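Side-chain contacts in lombricine kinase (Urechis caupo, PDB 3JPZ), which catalyses the reversible transfer of a phosphoryl group between ATP and the guanidino compound lombricine, as a member of the phosphagen kinase family: residues R117-R122 and P271-T276; A280-Q285 and Q338-G343; Q288-P293 and V317-D322; D297-V300 and Q305-G308; V300-Q305 and V344-D349. One frame throughout, in Å; residues are numbered along the deposited sequence. Where two conformers were deposited one is given.

Interaction 1 of 5, residues R117-R122 and P271-T276; sequences RIRTGR and PSNLGT
Strand 113-122 passes the loop of residues 271-276 with the backbones closest at Thr-120 and Thr-276, whose CA atoms are 6.9 Å apart, a separation that a single side chain can span. Thr-120 does so: its OG1 donates to the carbonyl O of Thr-276 at 2.6 Å, with a C=O...donor angle of 153° and the hydroxyl only slightly tilted from the carbonyl plane. OG1 stands opposite the backbone N of its own residue (chi1 -167°), which aims it at the loop. The same hydroxyl also accepts a hydrogen bond from Arg-122, whose NH1 lies 2.8 Å from Thr-120 OG1; that bond is bent, 134° at the hydrogen. NH1 makes a second, straighter bond to Gly-121 O at 2.7 Å. A water extends the pattern, accepting from Arg-122 NH2 in the guanidinium plane and donating to Thr-276 O at 2.8 Å. Thr-276 O thus takes both a hydroxyl and a water, a worked case of a buried carbonyl satisfied by side chain and solvent together. Arg-122 also makes a cation-pi contact with Tyr-266, while Thr-276 OG1 turns to Arg-328 O and Leu-278 N. One residue before Thr-120 on the strand, Arg-119 brings its guanidinium edge to 4.5 Å between NH1 and Asn-273 OD1. Arg-119 binds ADP in this enzyme, as do its neighbours Arg-223 and Arg-279, so the contact borders the arginine-rich nucleotide site on the antiparallel sheet characteristic of phosphagen kinases.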
# COMPACT_ATOMS: atom_id res chain seq x y z
N ARG A 117 -26.58 -12.62 -12.11
CA ARG A 117 -25.45 -13.35 -11.58
C ARG A 117 -25.64 -13.51 -10.08
O ARG A 117 -26.41 -12.78 -9.46
CB ARG A 117 -24.10 -12.69 -11.90
CG ARG A 117 -24.10 -11.17 -11.87
CD ARG A 117 -22.66 -10.64 -11.79
NE ARG A 117 -22.26 -10.44 -10.40
CZ ARG A 117 -21.02 -10.24 -9.99
NH1 ARG A 117 -20.02 -10.20 -10.85
NH2 ARG A 117 -20.78 -10.07 -8.69
N ILE A 118 -24.98 -14.51 -9.53
CA ILE A 118 -24.93 -14.72 -8.10
C ILE A 118 -23.48 -14.99 -7.77
O ILE A 118 -22.85 -15.84 -8.39
CB ILE A 118 -25.77 -15.94 -7.68
CG1 ILE A 118 -27.21 -15.78 -8.14
CG2 ILE A 118 -25.70 -16.13 -6.17
CD1 ILE A 118 -28.05 -17.02 -7.92
N ARG A 119 -22.95 -14.28 -6.79
CA ARG A 119 -21.53 -14.40 -6.47
C ARG A 119 -21.35 -14.69 -4.99
O ARG A 119 -22.17 -14.31 -4.15
CB ARG A 119 -20.77 -13.13 -6.88
CG ARG A 119 -20.76 -12.01 -5.85
CD ARG A 119 -19.37 -11.79 -5.26
NE ARG A 119 -19.39 -10.81 -4.18
CZ ARG A 119 -19.19 -9.50 -4.32
NH1 ARG A 119 -19.24 -8.70 -3.27
NH2 ARG A 119 -18.94 -8.99 -5.52
N THR A 120 -20.28 -15.40 -4.68
CA THR A 120 -19.89 -15.55 -3.30
C THR A 120 -18.38 -15.65 -3.28
O THR A 120 -17.74 -15.57 -4.32
CB THR A 120 -20.51 -16.79 -2.65
OG1 THR A 120 -20.32 -16.72 -1.23
CG2 THR A 120 -19.86 -18.06 -3.20
N GLY A 121 -17.82 -15.80 -2.09
CA GLY A 121 -16.40 -16.00 -1.96
C GLY A 121 -16.18 -17.21 -1.08
O GLY A 121 -17.03 -17.57 -0.27
N ARG A 122 -15.03 -17.82 -1.23
CA ARG A 122 -14.66 -18.94 -0.38
C ARG A 122 -13.21 -18.76 0.03
O ARG A 122 -12.38 -18.32 -0.77
CB ARG A 122 -14.86 -20.26 -1.11
CG ARG A 122 -16.33 -20.60 -1.35
CD ARG A 122 -17.04 -20.89 -0.05
NE ARG A 122 -18.43 -21.28 -0.25
CZ ARG A 122 -19.45 -20.43 -0.32
NH1 ARG A 122 -19.24 -19.13 -0.20
NH2 ARG A 122 -20.69 -20.87 -0.50
N PRO A 271 -15.47 -8.78 7.19
CA PRO A 271 -16.67 -9.15 7.95
C PRO A 271 -17.95 -8.81 7.20
O PRO A 271 -18.99 -9.40 7.48
CB PRO A 271 -16.55 -8.30 9.22
CG PRO A 271 -15.10 -7.97 9.33
CD PRO A 271 -14.62 -7.83 7.92
N SER A 272 -17.87 -7.89 6.25
CA SER A 272 -19.04 -7.48 5.49
C SER A 272 -19.58 -8.65 4.68
O SER A 272 -20.76 -8.70 4.37
CB SER A 272 -18.67 -6.35 4.53
OG SER A 272 -17.84 -6.82 3.49
N ASN A 273 -18.71 -9.60 4.36
CA ASN A 273 -19.05 -10.67 3.44
C ASN A 273 -19.30 -12.01 4.12
O ASN A 273 -19.26 -13.04 3.46
CB ASN A 273 -17.91 -10.85 2.43
CG ASN A 273 -17.81 -9.71 1.44
OD1 ASN A 273 -18.79 -9.00 1.19
ND2 ASN A 273 -16.62 -9.53 0.87
N LEU A 274 -19.56 -11.99 5.41
CA LEU A 274 -19.74 -13.23 6.16
C LEU A 274 -21.09 -13.87 5.89
O LEU A 274 -21.95 -13.29 5.22
CB LEU A 274 -19.58 -12.97 7.65
CG LEU A 274 -18.13 -12.87 8.10
CD1 LEU A 274 -18.07 -12.41 9.55
CD2 LEU A 274 -17.43 -14.22 7.92
N GLY A 275 -21.26 -15.09 6.41
CA GLY A 275 -22.52 -15.80 6.32
C GLY A 275 -22.65 -16.49 4.97
O GLY A 275 -22.23 -17.63 4.81
N THR A 276 -23.24 -15.78 4.01
CA THR A 276 -23.32 -16.27 2.63
C THR A 276 -22.32 -15.58 1.73
O THR A 276 -22.02 -16.09 0.64
CB THR A 276 -24.67 -15.98 1.99
OG1 THR A 276 -24.92 -14.56 2.01
CG2 THR A 276 -25.80 -16.76 2.67
O HOH W 1 -18.28 -15.60 1.29
O HOH W 2 -22.59 -18.69 -0.20

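Interaction 2 of 5, residues A280-Q285 and Q338-G343; sequences ASVHVQ and QLLIDG
Leu-340 presses against Ala-280 and Val-282 in a buried van der Waals contact without hydrogen bonds, where helix 333-355 lies over strand 279-285 of the large antiparallel sheet. The axes of the two short segments come within 8.6 Å and their directions differ by 28°, so over these residues helix and strand run roughly alongside. One side chain carries the load from the helix. The CG of Leu-340 stands opposite its backbone N (chi1 176°), and both methyls reach the strand. CD2 does most of the touching: it sits 3.6 Å from Ala-280 C and 3.7 Å from Ala-280 CB, resting on backbone and side chain at once. CD1 meets the same residue from its carbonyl side, 3.7 Å from Ala-280 O. Val-282, two residues on and again directed at the helix, adds CG1 at 4.0 Å from Leu-340 CD2; these two side chains slide past each other in opposite directions. Between them Ser-281 points away from the helix, and its backbone hydrogen-bonds with that of Arg-117, joining the adjacent strands. The strand is therefore two-faced: Ala-280 and Val-282 take the helix, whereas Ser-281 belongs to the ADP site. Ile-118, lying on Ala-280, continues the apolar side, which illustrates a helix-backed antiparallel sheet whose other face binds nucleotide, as in the catalytic domain of the phosphagen kinases.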
# COMPACT_ATOMS: atom_id res chain seq x y z
N ALA A 280 -26.50 -11.83 -5.04
CA ALA A 280 -27.41 -12.19 -6.11
C ALA A 280 -27.92 -10.90 -6.72
O ALA A 280 -28.42 -10.01 -6.02
CB ALA A 280 -28.56 -13.02 -5.56
N SER A 281 -27.79 -10.80 -8.03
CA SER A 281 -28.16 -9.57 -8.73
C SER A 281 -28.85 -9.89 -10.04
O SER A 281 -28.71 -10.99 -10.58
CB SER A 281 -26.91 -8.74 -9.01
OG SER A 281 -25.97 -9.47 -9.78
N VAL A 282 -29.63 -8.93 -10.52
CA VAL A 282 -30.11 -8.94 -11.88
C VAL A 282 -29.79 -7.57 -12.45
O VAL A 282 -29.59 -6.61 -11.71
CB VAL A 282 -31.63 -9.11 -12.00
CG1 VAL A 282 -32.10 -10.34 -11.30
CG2 VAL A 282 -32.34 -7.85 -11.49
N HIS A 283 -29.74 -7.48 -13.77
CA HIS A 283 -29.84 -6.19 -14.42
C HIS A 283 -31.29 -6.09 -14.83
O HIS A 283 -31.79 -6.97 -15.51
CB HIS A 283 -28.93 -6.14 -15.63
CG HIS A 283 -27.51 -5.84 -15.29
ND1 HIS A 283 -26.57 -5.48 -16.24
CD2 HIS A 283 -26.87 -5.81 -14.10
CE1 HIS A 283 -25.41 -5.26 -15.65
NE2 HIS A 283 -25.57 -5.45 -14.35
N VAL A 284 -31.98 -5.05 -14.40
CA VAL A 284 -33.40 -4.93 -14.71
C VAL A 284 -33.77 -3.53 -15.17
O VAL A 284 -33.40 -2.53 -14.55
CB VAL A 284 -34.28 -5.38 -13.52
CG1 VAL A 284 -33.91 -4.61 -12.26
CG2 VAL A 284 -35.76 -5.21 -13.86
N GLN A 285 -34.51 -3.47 -16.27
CA GLN A 285 -34.92 -2.21 -16.86
C GLN A 285 -36.18 -1.67 -16.19
O GLN A 285 -37.19 -2.36 -16.10
CB GLN A 285 -35.16 -2.41 -18.35
CG GLN A 285 -35.26 -1.12 -19.15
CD GLN A 285 -35.20 -1.37 -20.64
OE1 GLN A 285 -34.51 -0.67 -21.37
NE2 GLN A 285 -35.93 -2.39 -21.09
N GLN A 338 -34.18 -15.85 -3.10
CA GLN A 338 -35.64 -15.74 -3.07
C GLN A 338 -36.06 -14.30 -2.78
O GLN A 338 -37.04 -13.81 -3.34
CB GLN A 338 -36.25 -16.67 -2.03
CG GLN A 338 -37.75 -16.70 -2.12
CD GLN A 338 -38.22 -17.18 -3.46
OE1 GLN A 338 -37.87 -18.28 -3.87
NE2 GLN A 338 -39.00 -16.36 -4.16
N LEU A 339 -35.29 -13.65 -1.91
CA LEU A 339 -35.54 -12.25 -1.56
C LEU A 339 -35.34 -11.36 -2.78
O LEU A 339 -36.07 -10.40 -2.99
CB LEU A 339 -34.61 -11.80 -0.42
CG LEU A 339 -34.63 -10.29 -0.14
CD1 LEU A 339 -35.98 -9.88 0.43
CD2 LEU A 339 -33.51 -9.91 0.81
N LEU A 340 -34.34 -11.70 -3.60
CA LEU A 340 -34.09 -10.98 -4.84
C LEU A 340 -35.21 -11.24 -5.83
O LEU A 340 -35.74 -10.32 -6.46
CB LEU A 340 -32.76 -11.42 -5.47
CG LEU A 340 -32.45 -10.79 -6.82
CD1 LEU A 340 -32.01 -9.34 -6.65
CD2 LEU A 340 -31.37 -11.57 -7.53
N ILE A 341 -35.56 -12.50 -5.98
CA ILE A 341 -36.68 -12.88 -6.82
C ILE A 341 -37.93 -12.07 -6.44
O ILE A 341 -38.55 -11.46 -7.29
CB ILE A 341 -36.97 -14.38 -6.71
CG1 ILE A 341 -35.82 -15.18 -7.32
CG2 ILE A 341 -38.25 -14.72 -7.40
CD1 ILE A 341 -35.88 -16.65 -7.04
N ASP A 342 -38.27 -12.06 -5.16
CA ASP A 342 -39.48 -11.40 -4.71
C ASP A 342 -39.41 -9.89 -4.93
O ASP A 342 -40.37 -9.27 -5.36
CB ASP A 342 -39.74 -11.68 -3.23
CG ASP A 342 -40.04 -13.13 -2.96
OD1 ASP A 342 -40.35 -13.87 -3.92
OD2 ASP A 342 -39.97 -13.52 -1.78
N GLY A 343 -38.26 -9.31 -4.62
CA GLY A 343 -38.08 -7.88 -4.75
C GLY A 343 -38.13 -7.46 -6.21
O GLY A 343 -38.74 -6.45 -6.54

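Interaction 3 of 5, residues Q288-P293 and V317-D322; sequences QLSKHP and VDDVYD
Ser-290 and Lys-291, in a short 3-10 segment, meet Asp-319 and Tyr-321 at the surface end of the antiparallel sheet of the catalytic domain, where a type I' beta-turn leads into strand 320-325. That turn is closed by Val-320 N bonding to Val-317 O at 3.2 Å, with Asp-318 and Asp-319 both at positive phi.

The charged part is a long salt bridge, 3.6 Å between Lys-291 NZ and Asp-319 OD2. The two side chains cross at about a right angle, and the lysine, bent at its last torsion (chi4 -43°), brings its ammonium toward the carboxylate. OD2 has a closer tie in His-287 ND1, so the lysine is probably a secondary partner that adds electrostatic attraction without fixing the carboxylate.

The remaining contact is van der Waals in kind. The phenol end of Tyr-321 meets Ser-290, while its ring also takes an edge-to-face contact with Phe-295. The serine hydroxyl is engaged with Leu-286 O, within its own loop, which leaves the methylene to face the tyrosine. Ser-290 CB accordingly approaches the ring obliquely, 3.5 Å from Tyr-321 CE1, and comes to 3.2 Å from Tyr-321 OH.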
# COMPACT_ATOMS: atom_id res chain seq x y z
N GLN A 288 -40.07 3.54 -16.00
CA GLN A 288 -41.04 4.37 -15.31
C GLN A 288 -40.75 4.45 -13.83
O GLN A 288 -40.87 5.52 -13.22
CB GLN A 288 -42.44 3.81 -15.53
CG GLN A 288 -42.88 3.86 -16.97
CD GLN A 288 -42.60 5.21 -17.58
OE1 GLN A 288 -43.10 6.24 -17.11
NE2 GLN A 288 -41.78 5.23 -18.63
N LEU A 289 -40.35 3.33 -13.25
CA LEU A 289 -40.28 3.22 -11.79
C LEU A 289 -39.13 4.05 -11.24
O LEU A 289 -39.20 4.57 -10.13
CB LEU A 289 -40.14 1.76 -11.38
CG LEU A 289 -40.24 1.50 -9.88
CD1 LEU A 289 -41.58 2.01 -9.35
CD2 LEU A 289 -40.06 0.03 -9.56
N SER A 290 -38.07 4.16 -12.03
CA SER A 290 -36.90 4.93 -11.64
C SER A 290 -37.18 6.43 -11.64
O SER A 290 -36.42 7.21 -11.07
CB SER A 290 -35.74 4.63 -12.58
OG SER A 290 -36.11 4.89 -13.92
N LYS A 291 -38.26 6.82 -12.30
CA LYS A 291 -38.69 8.21 -12.28
C LYS A 291 -39.70 8.43 -11.16
O LYS A 291 -40.10 9.57 -10.89
CB LYS A 291 -39.31 8.61 -13.62
CG LYS A 291 -38.50 8.22 -14.84
CD LYS A 291 -39.18 8.67 -16.13
CE LYS A 291 -38.71 7.87 -17.34
NZ LYS A 291 -37.23 7.64 -17.37
N HIS A 292 -40.11 7.35 -10.52
CA HIS A 292 -41.09 7.43 -9.45
C HIS A 292 -40.45 8.00 -8.18
O HIS A 292 -39.37 7.58 -7.79
CB HIS A 292 -41.70 6.06 -9.15
CG HIS A 292 -42.95 6.12 -8.33
ND1 HIS A 292 -42.93 6.20 -6.95
CD2 HIS A 292 -44.26 6.13 -8.68
CE1 HIS A 292 -44.17 6.24 -6.49
NE2 HIS A 292 -44.99 6.21 -7.52
N PRO A 293 -41.14 8.97 -7.55
CA PRO A 293 -40.67 9.64 -6.33
C PRO A 293 -40.31 8.68 -5.19
O PRO A 293 -39.47 9.03 -4.37
CB PRO A 293 -41.86 10.50 -5.91
CG PRO A 293 -42.62 10.73 -7.17
CD PRO A 293 -42.43 9.51 -8.01
N VAL A 317 -27.69 2.68 -17.65
CA VAL A 317 -27.85 2.79 -19.09
C VAL A 317 -29.20 2.24 -19.55
O VAL A 317 -29.49 1.06 -19.37
CB VAL A 317 -26.73 2.02 -19.83
CG1 VAL A 317 -26.79 2.33 -21.30
CG2 VAL A 317 -25.36 2.38 -19.24
N ASP A 318 -30.01 3.10 -20.14
CA ASP A 318 -31.32 2.69 -20.63
C ASP A 318 -32.20 2.26 -19.47
O ASP A 318 -33.05 1.38 -19.61
CB ASP A 318 -31.17 1.54 -21.62
CG ASP A 318 -32.24 1.53 -22.69
OD1 ASP A 318 -33.15 2.40 -22.64
OD2 ASP A 318 -32.18 0.67 -23.60
N ASP A 319 -31.99 2.89 -18.32
CA ASP A 319 -32.77 2.64 -17.13
C ASP A 319 -32.65 1.20 -16.67
O ASP A 319 -33.57 0.67 -16.05
CB ASP A 319 -34.23 3.01 -17.37
CG ASP A 319 -34.39 4.45 -17.79
OD1 ASP A 319 -33.51 5.26 -17.42
OD2 ASP A 319 -35.37 4.76 -18.50
N VAL A 320 -31.52 0.58 -16.97
CA VAL A 320 -31.22 -0.75 -16.46
C VAL A 320 -30.37 -0.62 -15.19
O VAL A 320 -29.26 -0.08 -15.22
CB VAL A 320 -30.45 -1.60 -17.47
CG1 VAL A 320 -30.12 -2.96 -16.87
CG2 VAL A 320 -31.26 -1.74 -18.77
N TYR A 321 -30.91 -1.09 -14.08
CA TYR A 321 -30.21 -1.03 -12.81
C TYR A 321 -29.73 -2.40 -12.38
O TYR A 321 -30.40 -3.41 -12.59
CB TYR A 321 -31.12 -0.47 -11.74
CG TYR A 321 -31.52 0.95 -12.01
CD1 TYR A 321 -32.56 1.25 -12.87
CD2 TYR A 321 -30.85 1.99 -11.40
CE1 TYR A 321 -32.93 2.54 -13.11
CE2 TYR A 321 -31.20 3.29 -11.64
CZ TYR A 321 -32.24 3.56 -12.49
OH TYR A 321 -32.59 4.86 -12.72
N ASP A 322 -28.55 -2.43 -11.78
CA ASP A 322 -28.10 -3.61 -11.10
C ASP A 322 -28.75 -3.62 -9.72
O ASP A 322 -28.54 -2.73 -8.90
CB ASP A 322 -26.59 -3.60 -10.96
CG ASP A 322 -26.07 -4.81 -10.23
OD1 ASP A 322 -26.44 -4.99 -9.05
OD2 ASP A 322 -25.33 -5.59 -10.85

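Interaction 4 of 5, residues D297-V300 and Q305-G308; sequences DIVV and QKRG
Lys-306 NZ forms a salt bridge with Glu-296 OE2, about one helical turn before Val-299, and the aliphatic part of the same lysine lies against that valine. The setting is a helix that turns back into an edge strand: helix 295-301 is followed within a few residues by strand 304-307, the outermost strand of the antiparallel sheet within this chain.

Lys-306 leaves the strand toward the helix with CG opposite its backbone N (chi1 162°) and then folds at its last two torsions. This curl keeps the chain close to the helix and lets the ammonium reach Glu-296. Its methylenes cross Val-299 at about a right angle, and on the sheet side the lysine also rests on Tyr-321 and Ile-323. The next residue, Arg-307, serves another purpose: it pairs with Glu-312, and both bind ADP in this enzyme. The lysine and arginine thus exemplify one short strand joining helix packing to the nucleotide site.

Both methyls of Val-299 take part. CG1 lies over the strand backbone, 4.2 Å from Gln-305 N, and is 4.1 Å from Lys-306 CB; CG2 meets the folded end of the chain, 4.2 Å from Lys-306 CE.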
# COMPACT_ATOMS: atom_id res chain seq x y z
N ASP A 297 -37.10 4.62 -1.93
CA ASP A 297 -37.81 4.06 -0.80
C ASP A 297 -38.07 2.58 -1.06
O ASP A 297 -37.87 1.75 -0.19
CB ASP A 297 -39.17 4.76 -0.60
CG ASP A 297 -39.12 6.27 -0.88
OD1 ASP A 297 -38.45 6.72 -1.84
OD2 ASP A 297 -39.81 7.01 -0.15
N ILE A 298 -38.52 2.28 -2.27
CA ILE A 298 -38.98 0.94 -2.63
C ILE A 298 -37.84 -0.06 -2.58
O ILE A 298 -37.97 -1.16 -2.04
CB ILE A 298 -39.60 0.96 -4.04
CG1 ILE A 298 -40.97 1.65 -3.98
CG2 ILE A 298 -39.73 -0.45 -4.58
CD1 ILE A 298 -41.40 2.30 -5.27
N VAL A 299 -36.72 0.32 -3.17
CA VAL A 299 -35.55 -0.54 -3.21
C VAL A 299 -35.04 -0.85 -1.80
O VAL A 299 -34.71 -1.99 -1.49
CB VAL A 299 -34.44 0.08 -4.03
CG1 VAL A 299 -33.14 -0.67 -3.84
CG2 VAL A 299 -34.84 0.10 -5.50
N VAL A 300 -34.96 0.18 -0.95
CA VAL A 300 -34.52 -0.02 0.43
C VAL A 300 -35.52 -0.92 1.14
O VAL A 300 -35.15 -1.89 1.79
CB VAL A 300 -34.39 1.31 1.19
CG1 VAL A 300 -34.31 1.06 2.70
CG2 VAL A 300 -33.18 2.07 0.73
N GLN A 305 -30.13 -3.45 -2.91
CA GLN A 305 -29.22 -2.38 -3.29
C GLN A 305 -29.24 -2.19 -4.80
O GLN A 305 -29.53 -3.11 -5.57
CB GLN A 305 -27.81 -2.68 -2.83
CG GLN A 305 -27.63 -2.65 -1.34
CD GLN A 305 -26.18 -2.72 -0.96
OE1 GLN A 305 -25.54 -3.77 -1.07
NE2 GLN A 305 -25.63 -1.60 -0.51
N LYS A 306 -28.90 -0.97 -5.20
CA LYS A 306 -29.09 -0.53 -6.56
C LYS A 306 -27.88 0.27 -7.01
O LYS A 306 -27.34 1.09 -6.25
CB LYS A 306 -30.35 0.33 -6.63
CG LYS A 306 -30.45 1.20 -7.85
CD LYS A 306 -31.79 1.95 -7.89
CE LYS A 306 -31.94 2.87 -6.70
NZ LYS A 306 -31.01 4.03 -6.77
N ARG A 307 -27.48 0.04 -8.25
CA ARG A 307 -26.43 0.82 -8.89
C ARG A 307 -26.61 0.70 -10.38
O ARG A 307 -27.52 -0.00 -10.85
CB ARG A 307 -25.04 0.35 -8.44
CG ARG A 307 -24.67 -1.05 -8.86
CD ARG A 307 -23.39 -1.49 -8.18
NE ARG A 307 -22.85 -2.73 -8.72
CZ ARG A 307 -21.89 -3.44 -8.14
NH1 ARG A 307 -21.36 -3.03 -7.00
NH2 ARG A 307 -21.45 -4.56 -8.70
N GLY A 308 -25.77 1.39 -11.14
CA GLY A 308 -25.83 1.32 -12.59
C GLY A 308 -25.28 -0.02 -13.03
O GLY A 308 -24.87 -0.85 -12.20

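Interaction 5 of 5, residues V300-Q305 and V344-D349; sequences VALQLQ and VKKLID
Leu-302 and Leu-304 both send their side chains toward helix 333-355, but they meet Leu-347 in different ways. Leu-304 comes end-on: it and Leu-347 reach toward each other tip to tip, with Leu-304 CD1 and Leu-347 CD1 4.0 Å apart. Leu-302 runs alongside instead, sliding past Leu-347 in the opposite direction, and its CD1 lies 3.9 Å from both CG and CD2 of Leu-347. The branched end of Leu-347 is thereby divided, one methyl for each leucine. The second methyl of Leu-302 is taken up by Lys-346, whose chain crosses it obliquely: Leu-302 CD2 is 3.7 Å from Lys-346 CD. Because the lysine is extended beyond CG, its CD and NZ both lie along that methyl, Lys-346 NZ at 3.9 Å from Leu-302 CD2.

A Schellman motif lies between the two leucines. Gln-303 leaves the helix with positive phi (63°), and its N bonds to Val-300 O at 2.8 Å; a second, probable bond runs from Leu-304 N to Val-299 O at 3.0 Å. The chain turns sharply there, and the leucines before and after Gln-303 both face the same helix.

Around the cluster, Ile-298 of helix 295-301 and Ile-323 of strand 320-325 also touch Leu-347, and Leu-304 lies on Val-299 and Leu-340, so helix 333-355 packs against helix 295-301 and the face of the sheet near its outer strand.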
# COMPACT_ATOMS: atom_id res chain seq x y z
N VAL A 300 -34.96 0.18 -0.95
CA VAL A 300 -34.52 -0.02 0.43
C VAL A 300 -35.52 -0.92 1.14
O VAL A 300 -35.15 -1.89 1.79
CB VAL A 300 -34.39 1.31 1.19
CG1 VAL A 300 -34.31 1.06 2.70
CG2 VAL A 300 -33.18 2.07 0.73
N ALA A 301 -36.80 -0.59 1.00
CA ALA A 301 -37.85 -1.36 1.64
C ALA A 301 -37.77 -2.83 1.22
O ALA A 301 -38.15 -3.71 1.99
CB ALA A 301 -39.21 -0.78 1.29
N LEU A 302 -37.27 -3.09 0.02
CA LEU A 302 -37.20 -4.47 -0.47
C LEU A 302 -35.93 -5.18 -0.03
O LEU A 302 -35.70 -6.33 -0.41
CB LEU A 302 -37.30 -4.48 -2.00
CG LEU A 302 -38.67 -4.08 -2.55
CD1 LEU A 302 -38.66 -4.04 -4.08
CD2 LEU A 302 -39.74 -5.02 -2.04
N GLN A 303 -35.13 -4.51 0.80
CA GLN A 303 -33.84 -5.04 1.24
C GLN A 303 -32.89 -5.22 0.07
O GLN A 303 -32.07 -6.15 0.05
CB GLN A 303 -34.02 -6.37 1.96
CG GLN A 303 -34.74 -6.24 3.28
CD GLN A 303 -34.82 -7.56 4.01
OE1 GLN A 303 -35.67 -8.39 3.72
NE2 GLN A 303 -33.92 -7.76 4.97
N LEU A 304 -33.00 -4.33 -0.91
CA LEU A 304 -32.17 -4.41 -2.09
C LEU A 304 -31.21 -3.24 -2.19
O LEU A 304 -31.45 -2.17 -1.64
CB LEU A 304 -33.05 -4.46 -3.33
CG LEU A 304 -34.06 -5.60 -3.40
CD1 LEU A 304 -35.05 -5.31 -4.50
CD2 LEU A 304 -33.36 -6.93 -3.61
N GLN A 305 -30.13 -3.45 -2.91
CA GLN A 305 -29.22 -2.38 -3.29
C GLN A 305 -29.24 -2.19 -4.80
O GLN A 305 -29.53 -3.11 -5.57
CB GLN A 305 -27.81 -2.68 -2.83
CG GLN A 305 -27.63 -2.65 -1.34
CD GLN A 305 -26.18 -2.72 -0.96
OE1 GLN A 305 -25.54 -3.77 -1.07
NE2 GLN A 305 -25.63 -1.60 -0.51
N VAL A 344 -37.49 -8.24 -7.07
CA VAL A 344 -37.38 -7.88 -8.47
C VAL A 344 -38.72 -8.03 -9.17
O VAL A 344 -39.10 -7.21 -10.01
CB VAL A 344 -36.32 -8.73 -9.19
CG1 VAL A 344 -36.38 -8.49 -10.70
CG2 VAL A 344 -34.93 -8.41 -8.64
N LYS A 345 -39.44 -9.09 -8.80
CA LYS A 345 -40.78 -9.30 -9.31
C LYS A 345 -41.69 -8.12 -8.95
O LYS A 345 -42.49 -7.68 -9.75
CB LYS A 345 -41.34 -10.61 -8.75
CG LYS A 345 -42.78 -10.92 -9.13
CD LYS A 345 -42.99 -10.92 -10.62
CE LYS A 345 -44.34 -11.52 -11.01
NZ LYS A 345 -45.46 -10.83 -10.33
N LYS A 346 -41.54 -7.60 -7.73
CA LYS A 346 -42.34 -6.45 -7.30
C LYS A 346 -41.98 -5.21 -8.10
O LYS A 346 -42.86 -4.44 -8.50
CB LYS A 346 -42.16 -6.18 -5.80
CG LYS A 346 -42.58 -7.35 -4.91
CD LYS A 346 -42.50 -7.03 -3.42
CE LYS A 346 -42.43 -8.31 -2.58
NZ LYS A 346 -42.07 -8.07 -1.15
N LEU A 347 -40.68 -4.99 -8.30
CA LEU A 347 -40.21 -3.88 -9.10
C LEU A 347 -40.87 -3.92 -10.47
O LEU A 347 -41.37 -2.90 -10.96
CB LEU A 347 -38.69 -3.93 -9.24
CG LEU A 347 -37.93 -3.69 -7.94
CD1 LEU A 347 -36.47 -4.12 -8.04
CD2 LEU A 347 -38.04 -2.23 -7.52
N ILE A 348 -40.89 -5.10 -11.07
CA ILE A 348 -41.52 -5.29 -12.37
C ILE A 348 -43.03 -5.06 -12.32
O ILE A 348 -43.57 -4.43 -13.22
CB ILE A 348 -41.24 -6.71 -12.91
CG1 ILE A 348 -39.76 -6.86 -13.27
CG2 ILE A 348 -42.10 -7.00 -14.14
CD1 ILE A 348 -39.31 -8.30 -13.42
N ASP A 349 -43.69 -5.56 -11.28
CA ASP A 349 -45.12 -5.32 -11.10
C ASP A 349 -45.41 -3.82 -11.11
O ASP A 349 -46.38 -3.36 -11.71
CB ASP A 349 -45.62 -5.91 -9.77
CG ASP A 349 -45.63 -7.43 -9.77
OD1 ASP A 349 -45.46 -8.04 -10.84
OD2 ASP A 349 -45.81 -8.01 -8.68

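How the interactions relate
Interaction 1 comes first along the chain, its 117-122 strand closing a loop of 148 residues at 271-276 before any other contact opens. Interaction 2 then starts on the adjacent strand, 279-285, and closes on helix 333-355. Nested inside it is interaction 3, which closes at the turn before strand 320-325, and inside that lies interaction 4, the short return from helix 295-301 to strand 304-307. Interaction 5 shares Val-300 and Gln-305 with interaction 4 but closes last, at 344-349, thereby crossing interactions 2 and 3. Together the nested and crossed loops tie the sheet's edge to the helices behind it, while interaction 1 joins a more central strand to the loop before strand 279-285.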